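Local coordinates for pullulanase (Bacillus acidopullulyticus, PDB 2WAN), which hydrolyses the alpha-1,6-glucosidic linkages of pullulan and probably of related branched starch polysaccharides, at residues Leu119-Lys123 and Ala279-Val284; Leu301-Asn307 and Val569-Tyr573; Pro309-Tyr313 and Asp361-Trp365. One frame throughout, in Å; residues are numbered along the deposited sequence. Where two conformers were deposited one is given.

Interaction 1. Residues Leu119-Lys123 and Ala279-Val284; sequences LDDEK and ASAPDV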
loop_
_atom_site.group_PDB
_atom_site.type_symbol
_atom_site.label_atom_id
_atom_site.label_comp_id
_atom_site.label_asym_id
_atom_site.label_seq_id
_atom_site.Cartn_x
_atom_site.Cartn_y
_atom_site.Cartn_z
ATOM N N LEU A 119 -1.723 14.609 24.040
ATOM C CA LEU A 119 -0.884 13.940 25.009
ATOM C C LEU A 119 -0.102 12.876 24.238
ATOM O O LEU A 119 -0.645 11.810 23.894
ATOM C CB LEU A 119 -1.746 13.336 26.134
ATOM C CG LEU A 119 -1.051 12.726 27.357
ATOM C CD1 LEU A 119 -0.220 13.785 28.134
ATOM C CD2 LEU A 119 -2.080 12.057 28.278
ATOM N N ASP A 120 1.161 13.180 23.937
ATOM C CA ASP A 120 1.974 12.328 23.054
ATOM C C ASP A 120 2.965 11.437 23.774
ATOM O O ASP A 120 3.645 10.632 23.144
ATOM C CB ASP A 120 2.690 13.159 21.974
ATOM C CG ASP A 120 1.780 13.517 20.809
ATOM O OD1 ASP A 120 0.804 12.771 20.524
ATOM O OD2 ASP A 120 2.040 14.550 20.158
ATOM N N ASP A 121 3.067 11.594 25.095
ATOM C CA ASP A 121 3.837 10.680 25.937
ATOM C C ASP A 121 3.191 10.748 27.323
ATOM O O ASP A 121 2.283 11.543 27.538
ATOM C CB ASP A 121 5.324 11.078 25.989
ATOM C CG ASP A 121 6.250 9.909 26.300
ATOM O OD1 ASP A 121 7.416 9.950 25.851
ATOM O OD2 ASP A 121 5.836 8.939 26.979
ATOM N N GLU A 122 3.640 9.914 28.246
ATOM C CA GLU A 122 3.049 9.896 29.585
ATOM C C GLU A 122 3.042 11.282 30.251
ATOM O O GLU A 122 2.060 11.657 30.886
ATOM C CB GLU A 122 3.707 8.840 30.476
ATOM C CG GLU A 122 5.172 9.055 30.771
ATOM C CD GLU A 122 5.590 8.428 32.090
ATOM O OE1 GLU A 122 4.742 8.319 33.004
ATOM O OE2 GLU A 122 6.772 8.044 32.211
ATOM N N LYS A 123 4.113 12.052 30.048
ATOM C CA LYS A 123 4.228 13.388 30.644
ATOM C C LYS A 123 4.546 14.488 29.620
ATOM O O LYS A 123 5.193 15.486 29.956
ATOM C CB LYS A 123 5.298 13.377 31.747
ATOM C CG LYS A 123 5.015 12.437 32.918
ATOM C CD LYS A 123 6.246 12.313 33.814
ATOM C CE LYS A 123 5.982 11.434 35.017
ATOM N NZ LYS A 123 7.246 10.873 35.566
ATOM N N ALA A 279 4.665 17.293 35.442
ATOM C CA ALA A 279 5.238 16.731 36.674
ATOM C C ALA A 279 4.773 15.298 36.928
ATOM O O ALA A 279 5.535 14.475 37.433
ATOM C CB ALA A 279 4.922 17.621 37.885
ATOM N N SER A 280 3.527 15.009 36.552
ATOM C CA SER A 280 2.965 13.665 36.689
ATOM C C SER A 280 2.217 13.262 35.418
ATOM O O SER A 280 1.793 14.124 34.637
ATOM C CB SER A 280 2.021 13.596 37.896
ATOM O OG SER A 280 0.931 14.489 37.728
ATOM N N ALA A 281 2.056 11.954 35.239
ATOM C CA ALA A 281 1.344 11.380 34.087
ATOM C C ALA A 281 -0.179 11.415 34.268
ATOM O O ALA A 281 -0.708 10.768 35.179
ATOM C CB ALA A 281 1.814 9.956 33.854
ATOM N N PRO A 282 -0.895 12.181 33.418
ATOM C CA PRO A 282 -2.353 12.252 33.566
ATOM C C PRO A 282 -3.051 10.931 33.233
ATOM O O PRO A 282 -2.473 10.076 32.560
ATOM C CB PRO A 282 -2.774 13.328 32.559
ATOM C CG PRO A 282 -1.525 14.030 32.146
ATOM C CD PRO A 282 -0.401 13.061 32.343
ATOM N N ASP A 283 -4.277 10.777 33.730
ATOM C CA ASP A 283 -5.132 9.631 33.431
ATOM C C ASP A 283 -5.771 9.850 32.056
ATOM O O ASP A 283 -6.527 10.809 31.858
ATOM C CB ASP A 283 -6.199 9.505 34.536
ATOM C CG ASP A 283 -7.073 8.260 34.398
ATOM O OD1 ASP A 283 -7.389 7.842 33.258
ATOM O OD2 ASP A 283 -7.463 7.708 35.456
ATOM N N VAL A 284 -5.457 8.966 31.105
ATOM C CA VAL A 284 -5.926 9.118 29.715
ATOM C C VAL A 284 -7.444 8.983 29.534
ATOM O O VAL A 284 -7.969 9.290 28.455
ATOM C CB VAL A 284 -5.186 8.169 28.723
ATOM C CG1 VAL A 284 -3.694 8.498 28.677
ATOM C CG2 VAL A 284 -5.393 6.706 29.080
HETATM O O HOH W 1 -0.213 9.780 30.762
#

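Interaction 2. Residues Leu301-Asn307 and Val569-Tyr573; sequences LPRNVLN and VPQYY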
loop_
_atom_site.group_PDB
_atom_site.type_symbol
_atom_site.label_atom_id
_atom_site.label_comp_id
_atom_site.label_asym_id
_atom_site.label_seq_id
_atom_site.Cartn_x
_atom_site.Cartn_y
_atom_site.Cartn_z
ATOM N N LEU A 301 -6.195 15.814 23.959
ATOM C CA LEU A 301 -6.637 14.506 23.486
ATOM C C LEU A 301 -5.465 13.556 23.533
ATOM O O LEU A 301 -4.393 13.885 23.032
ATOM C CB LEU A 301 -7.183 14.590 22.060
ATOM C CG LEU A 301 -7.884 13.320 21.556
ATOM C CD1 LEU A 301 -9.305 13.243 22.106
ATOM C CD2 LEU A 301 -7.894 13.336 20.031
ATOM N N PRO A 302 -5.649 12.372 24.144
ATOM C CA PRO A 302 -4.579 11.388 24.113
ATOM C C PRO A 302 -4.266 10.965 22.664
ATOM O O PRO A 302 -5.186 10.669 21.899
ATOM C CB PRO A 302 -5.171 10.216 24.915
ATOM C CG PRO A 302 -6.173 10.886 25.838
ATOM C CD PRO A 302 -6.786 11.925 24.973
ATOM N N ARG A 303 -2.992 11.004 22.288
ATOM C CA ARG A 303 -2.568 10.510 20.970
ATOM C C ARG A 303 -1.407 9.535 21.162
ATOM O O ARG A 303 -1.630 8.370 21.458
ATOM C CB ARG A 303 -2.248 11.652 19.986
ATOM C CG ARG A 303 -1.880 11.160 18.558
ATOM C CD ARG A 303 -1.641 12.308 17.573
ATOM N NE ARG A 303 -0.431 13.072 17.890
ATOM C CZ ARG A 303 0.182 13.909 17.053
ATOM N NH1 ARG A 303 -0.279 14.100 15.823
ATOM N NH2 ARG A 303 1.270 14.564 17.454
ATOM N N ASN A 304 -0.162 9.998 21.062
ATOM C CA ASN A 304 0.958 9.068 21.035
ATOM C C ASN A 304 1.289 8.463 22.389
ATOM O O ASN A 304 2.042 7.495 22.471
ATOM C CB ASN A 304 2.187 9.688 20.373
ATOM C CG ASN A 304 1.965 9.984 18.899
ATOM O OD1 ASN A 304 1.096 9.386 18.267
ATOM N ND2 ASN A 304 2.749 10.905 18.346
ATOM N N VAL A 305 0.671 8.996 23.445
ATOM C CA VAL A 305 0.747 8.346 24.756
ATOM C C VAL A 305 0.223 6.895 24.682
ATOM O O VAL A 305 0.723 6.003 25.378
ATOM C CB VAL A 305 0.012 9.159 25.842
ATOM C CG1 VAL A 305 -1.505 9.242 25.571
ATOM C CG2 VAL A 305 0.295 8.572 27.230
ATOM N N LEU A 306 -0.758 6.667 23.809
ATOM C CA LEU A 306 -1.374 5.341 23.679
ATOM C C LEU A 306 -0.459 4.315 23.007
ATOM O O LEU A 306 -0.760 3.119 23.018
ATOM C CB LEU A 306 -2.725 5.441 22.953
ATOM C CG LEU A 306 -3.758 6.385 23.575
ATOM C CD1 LEU A 306 -5.002 6.497 22.678
ATOM C CD2 LEU A 306 -4.148 5.942 25.000
ATOM N N ASN A 307 0.655 4.779 22.430
ATOM C CA ASN A 307 1.696 3.878 21.904
ATOM C C ASN A 307 2.388 3.052 22.987
ATOM O O ASN A 307 2.965 2.010 22.693
ATOM C CB ASN A 307 2.810 4.637 21.165
ATOM C CG ASN A 307 2.324 5.419 19.959
ATOM O OD1 ASN A 307 1.174 5.320 19.532
ATOM N ND2 ASN A 307 3.228 6.221 19.398
ATOM N N VAL A 569 -11.917 4.971 19.700
ATOM C CA VAL A 569 -10.669 5.595 20.162
ATOM C C VAL A 569 -10.416 6.841 19.296
ATOM O O VAL A 569 -9.718 6.753 18.270
ATOM C CB VAL A 569 -9.441 4.642 20.082
ATOM C CG1 VAL A 569 -8.278 5.191 20.915
ATOM C CG2 VAL A 569 -9.780 3.226 20.571
ATOM N N PRO A 570 -11.003 7.996 19.694
ATOM C CA PRO A 570 -11.000 9.212 18.881
ATOM C C PRO A 570 -9.643 9.557 18.269
ATOM O O PRO A 570 -8.639 9.703 18.984
ATOM C CB PRO A 570 -11.493 10.285 19.868
ATOM C CG PRO A 570 -12.483 9.528 20.713
ATOM C CD PRO A 570 -11.843 8.165 20.903
ATOM N N GLN A 571 -9.644 9.632 16.936
ATOM C CA GLN A 571 -8.481 9.983 16.086
ATOM C C GLN A 571 -7.321 9.005 15.988
ATOM O O GLN A 571 -6.555 9.075 15.029
ATOM C CB GLN A 571 -7.902 11.358 16.445
ATOM C CG GLN A 571 -8.839 12.528 16.190
ATOM C CD GLN A 571 -8.134 13.848 16.448
ATOM O OE1 GLN A 571 -6.917 13.880 16.660
ATOM N NE2 GLN A 571 -8.893 14.936 16.452
ATOM N N TYR A 572 -7.163 8.132 16.979
ATOM C CA TYR A 572 -5.947 7.355 17.138
ATOM C C TYR A 572 -5.653 6.380 15.993
ATOM O O TYR A 572 -4.493 6.047 15.755
ATOM C CB TYR A 572 -5.949 6.597 18.475
ATOM C CG TYR A 572 -4.636 5.893 18.764
ATOM C CD1 TYR A 572 -3.535 6.604 19.241
ATOM C CD2 TYR A 572 -4.500 4.514 18.574
ATOM C CE1 TYR A 572 -2.345 5.976 19.500
ATOM C CE2 TYR A 572 -3.312 3.874 18.827
ATOM C CZ TYR A 572 -2.233 4.610 19.295
ATOM O OH TYR A 572 -1.059 3.995 19.549
ATOM N N TYR A 573 -6.694 5.905 15.309
ATOM C CA TYR A 573 -6.463 4.969 14.187
ATOM C C TYR A 573 -5.995 5.678 12.914
ATOM O O TYR A 573 -5.664 5.007 11.925
ATOM C CB TYR A 573 -7.708 4.103 13.903
ATOM C CG TYR A 573 -7.953 3.010 14.931
ATOM C CD1 TYR A 573 -7.317 1.761 14.821
ATOM C CD2 TYR A 573 -8.828 3.218 16.005
ATOM C CE1 TYR A 573 -7.541 0.741 15.763
ATOM C CE2 TYR A 573 -9.056 2.216 16.952
ATOM C CZ TYR A 573 -8.409 0.978 16.823
ATOM O OH TYR A 573 -8.655 -0.025 17.751
HETATM O O HOH W 2 -7.971 9.673 21.741
HETATM O O HOH W 3 -5.634 10.234 19.097
#

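Interaction 3. Residues Pro309-Tyr313 and Asp361-Trp365; sequences PRYDY and DNGTW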
loop_
_atom_site.group_PDB
_atom_site.type_symbol
_atom_site.label_atom_id
_atom_site.label_comp_id
_atom_site.label_asym_id
_atom_site.label_seq_id
_atom_site.Cartn_x
_atom_site.Cartn_y
_atom_site.Cartn_z
ATOM N N PRO A 309 3.661 0.655 26.053
ATOM C CA PRO A 309 3.369 -0.745 26.360
ATOM C C PRO A 309 2.180 -0.978 27.311
ATOM O O PRO A 309 1.501 -1.999 27.201
ATOM C CB PRO A 309 4.675 -1.230 26.989
ATOM C CG PRO A 309 5.704 -0.448 26.230
ATOM C CD PRO A 309 5.109 0.922 26.100
ATOM N N ARG A 310 1.921 -0.041 28.220
ATOM C CA ARG A 310 0.816 -0.207 29.169
ATOM C C ARG A 310 -0.566 -0.231 28.498
ATOM O O ARG A 310 -1.509 -0.769 29.074
ATOM C CB ARG A 310 0.865 0.851 30.271
ATOM C CG ARG A 310 0.552 2.259 29.818
ATOM C CD ARG A 310 0.462 3.210 31.002
ATOM N NE ARG A 310 -0.593 2.820 31.930
ATOM C CZ ARG A 310 -0.754 3.335 33.145
ATOM N NH1 ARG A 310 0.078 4.262 33.602
ATOM N NH2 ARG A 310 -1.746 2.911 33.908
ATOM N N TYR A 311 -0.667 0.352 27.299
ATOM C CA TYR A 311 -1.909 0.364 26.510
ATOM C C TYR A 311 -1.836 -0.595 25.328
ATOM O O TYR A 311 -2.662 -0.507 24.408
ATOM C CB TYR A 311 -2.217 1.780 25.993
ATOM C CG TYR A 311 -2.139 2.838 27.073
ATOM C CD1 TYR A 311 -3.091 2.880 28.090
ATOM C CD2 TYR A 311 -1.115 3.783 27.082
ATOM C CE1 TYR A 311 -3.027 3.828 29.098
ATOM C CE2 TYR A 311 -1.044 4.757 28.094
ATOM C CZ TYR A 311 -2.010 4.764 29.095
ATOM O OH TYR A 311 -1.973 5.689 30.122
ATOM N N ASP A 312 -0.863 -1.503 25.355
ATOM C CA ASP A 312 -0.666 -2.431 24.251
ATOM C C ASP A 312 -1.173 -3.838 24.565
ATOM O O ASP A 312 -0.580 -4.585 25.356
ATOM C CB ASP A 312 0.793 -2.457 23.806
ATOM C CG ASP A 312 1.022 -3.421 22.670
ATOM O OD1 ASP A 312 0.322 -3.280 21.637
ATOM O OD2 ASP A 312 1.878 -4.325 22.824
ATOM N N TYR A 313 -2.287 -4.189 23.938
ATOM C CA TYR A 313 -2.914 -5.487 24.156
ATOM C C TYR A 313 -2.525 -6.474 23.074
ATOM O O TYR A 313 -2.774 -6.235 21.893
ATOM C CB TYR A 313 -4.438 -5.353 24.221
ATOM C CG TYR A 313 -5.120 -6.687 24.513
ATOM C CD1 TYR A 313 -5.060 -7.255 25.786
ATOM C CD2 TYR A 313 -5.805 -7.388 23.511
ATOM C CE1 TYR A 313 -5.657 -8.476 26.065
ATOM C CE2 TYR A 313 -6.422 -8.613 23.780
ATOM C CZ TYR A 313 -6.340 -9.152 25.071
ATOM O OH TYR A 313 -6.924 -10.361 25.370
ATOM N N ASP A 361 -7.203 -5.854 30.619
ATOM C CA ASP A 361 -5.789 -5.606 30.273
ATOM C C ASP A 361 -5.554 -4.509 29.224
ATOM O O ASP A 361 -6.178 -4.503 28.160
ATOM C CB ASP A 361 -5.135 -6.886 29.738
ATOM C CG ASP A 361 -5.085 -8.016 30.758
ATOM O OD1 ASP A 361 -5.276 -7.772 31.967
ATOM O OD2 ASP A 361 -4.846 -9.167 30.324
ATOM N N ASN A 362 -4.637 -3.596 29.524
ATOM C CA ASN A 362 -4.056 -2.723 28.498
ATOM C C ASN A 362 -5.091 -1.919 27.716
ATOM O O ASN A 362 -5.020 -1.812 26.483
ATOM C CB ASN A 362 -3.155 -3.543 27.556
ATOM C CG ASN A 362 -2.185 -4.437 28.322
ATOM O OD1 ASN A 362 -2.178 -5.656 28.163
ATOM N ND2 ASN A 362 -1.376 -3.823 29.185
ATOM N N GLY A 363 -6.053 -1.355 28.436
ATOM C CA GLY A 363 -7.035 -0.474 27.832
ATOM C C GLY A 363 -8.221 -1.181 27.204
ATOM O O GLY A 363 -9.098 -0.520 26.637
ATOM N N THR A 364 -8.277 -2.506 27.329
ATOM C CA THR A 364 -9.422 -3.247 26.802
ATOM C C THR A 364 -10.584 -3.323 27.794
ATOM O O THR A 364 -10.410 -3.160 29.006
ATOM C CB THR A 364 -9.061 -4.679 26.316
ATOM O OG1 THR A 364 -8.726 -5.515 27.437
ATOM C CG2 THR A 364 -7.894 -4.646 25.322
ATOM N N TRP A 365 -11.769 -3.576 27.246
ATOM C CA TRP A 365 -12.969 -3.870 28.015
ATOM C C TRP A 365 -13.462 -5.231 27.554
ATOM O O TRP A 365 -13.425 -5.552 26.359
ATOM C CB TRP A 365 -14.037 -2.804 27.776
ATOM C CG TRP A 365 -13.692 -1.438 28.335
ATOM C CD1 TRP A 365 -12.726 -0.580 27.884
ATOM C CD2 TRP A 365 -14.339 -0.775 29.430
ATOM N NE1 TRP A 365 -12.719 0.574 28.645
ATOM C CE2 TRP A 365 -13.705 0.481 29.595
ATOM C CE3 TRP A 365 -15.387 -1.126 30.294
ATOM C CZ2 TRP A 365 -14.095 1.396 30.586
ATOM C CZ3 TRP A 365 -15.773 -0.215 31.282
ATOM C CH2 TRP A 365 -15.124 1.026 31.422
#

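Interaction 1. Residues Leu119-Lys123 and Ala279-Val284
Lys123, Leu119 and Ala281 carry most of the surface buried where the tight turn leaving strand 114-121 meets the loop that follows strand 273-278. The aliphatic part of Lys123, in an extended conformation beyond chi1, runs along the backbone of the loop: its CG lies 3.8 Å from both Ser280 C and Ala281 N, and its CE is 3.9 Å from Ala279 O. Ala281 lies against the carbonyl of Glu122. Its CA approaches Glu122 O at 3.3 Å in a CA-H...O contact, while its CB rests 3.5 Å from Glu122 OE1. Leu119 makes the apolar part of the interface, reaching across so that CD1 is 4.2 Å from Pro282 CG and CD2 is 3.9 Å from Val284 CG1. No direct hydrogen bond joins the two segments. Instead, one water donates to both Glu122 O (3.0 Å) and Pro282 O (2.9 Å), bridging the gap between two carbonyls that could not bond to each other. Outside the two segments, Leu119 also packs on Val125 and Ile300, and Lys123 shares a backbone hydrogen bond with Leu278. The turn connects neighbouring antiparallel strands 114-121 and 124-129, so its meeting with the 279-284 loop is one of hairpin turn against interstrand loop, at an end of a closed, seven-stranded beta barrel.

Interaction 2. Residues Leu301-Asn307 and Val569-Tyr573
At this junction the end of the seven-stranded beta barrel (strands 114-121 to 295-302), where strand 295-302 runs out into a 3-10 turn, docks on the catalytic (beta/alpha)8 barrel. Residues 569-573 belong to the long connection between the third barrel strand and the helix 597-614, the position at which alpha-amylase family enzymes insert domain B. Tyr572 is the main projection. Its ring slots into the hollow made by the 3-10 turn 304-307, whose Leu306 N bonds back to Arg303 O. Leu306 lies over one face of the ring, with CB 3.5 Å from Tyr572 CE1 and CD1 in a CH-pi contact 4.2 Å from the ring centroid. The same Leu306 CD1 is a bump in turn, pressing against Val569 CG1 at 3.9 Å. At the ring edge, Arg303 O approaches Tyr572 CE1 at 3.2 Å. His596 stacks on Tyr572 from outside the two segments. A second projection, Leu301, enters the corner formed by Pro570 and Gln571: CD1 is 4.3 Å from Pro570 CB, and CD2 is 3.6 Å from Gln571 OE1, which Tyr118 OH hydrogen-bonds. Between the two projections the surfaces do not quite mate, and a pair of waters fills the gap, each donating to both Pro302 O and Pro570 O. Arg303 forms a salt bridge with Asp120 and also hydrogen-bonds Thr576. The tip of the tyrosine is fixed by Tyr572 OH donating to Asn307 OD1 at 2.6 Å.

Interaction 3. Residues Pro309-Tyr313 and Asp361-Trp365
Asn362 and Gly363 occupy the two central positions of a type I' turn, closed by Thr364 N bonding to Asp361 O at 3.0 Å, which leads into strand 364-370 of the carbohydrate-binding module 48 domain. Both have positive phi, and at Gly363 a CB would jam against the preceding carbonyl. With chi1 in m, Asn362 projects into the curve of 309-313, and its ND2 donates to Arg310 O at 3.1 Å; Asn362 CA approaches that same oxygen at 3.3 Å. Thr364 takes the p rotamer, which turns OG1 back onto Asp361 O (2.8 Å) and presents CG2 over the face of the Tyr313 ring, 4.0 Å from its centroid. Tyr313, with chi1 in t, passes alongside Asn362, CB to CB at 4.0 Å, and its hydroxyl bonds to Asp317. The CA-to-CB bond of Tyr311 is directed away from the turn, and the ring packs on Val305. Tyr311 O and Asn362 O, both acceptors, lie 3.4 Å apart, and Trp332 NE1 makes a weak hydrogen bond to each. Asn362, with 97 Å² buried, supplies the one direct hydrogen bond, to a main-chain carbonyl; with no salt bridge across, direct polar pairing rests on a single asparagine amide.

Following the chain from the N terminus, interaction 1 closes first, joining the turn after strand 114-121 to residues 279-284 round a loop of all-beta structure that includes the four-stranded sheet between 192 and 253. Interaction 2 opens only later, at 301, and its loop to 573 encloses interaction 3 (309-313 with 361-365). None of the loops cross. Strands 114-121 and 295-302 are barrel neighbours, and the salt bridge Asp120 OD2 to Arg303 NH2 (2.8 Å) couples interactions 1 and 2. Tyr311 of interaction 3 packs on both Val284 and Val305. Together the contacts tie the seven-stranded barrel, the module 48 domain and the catalytic barrel.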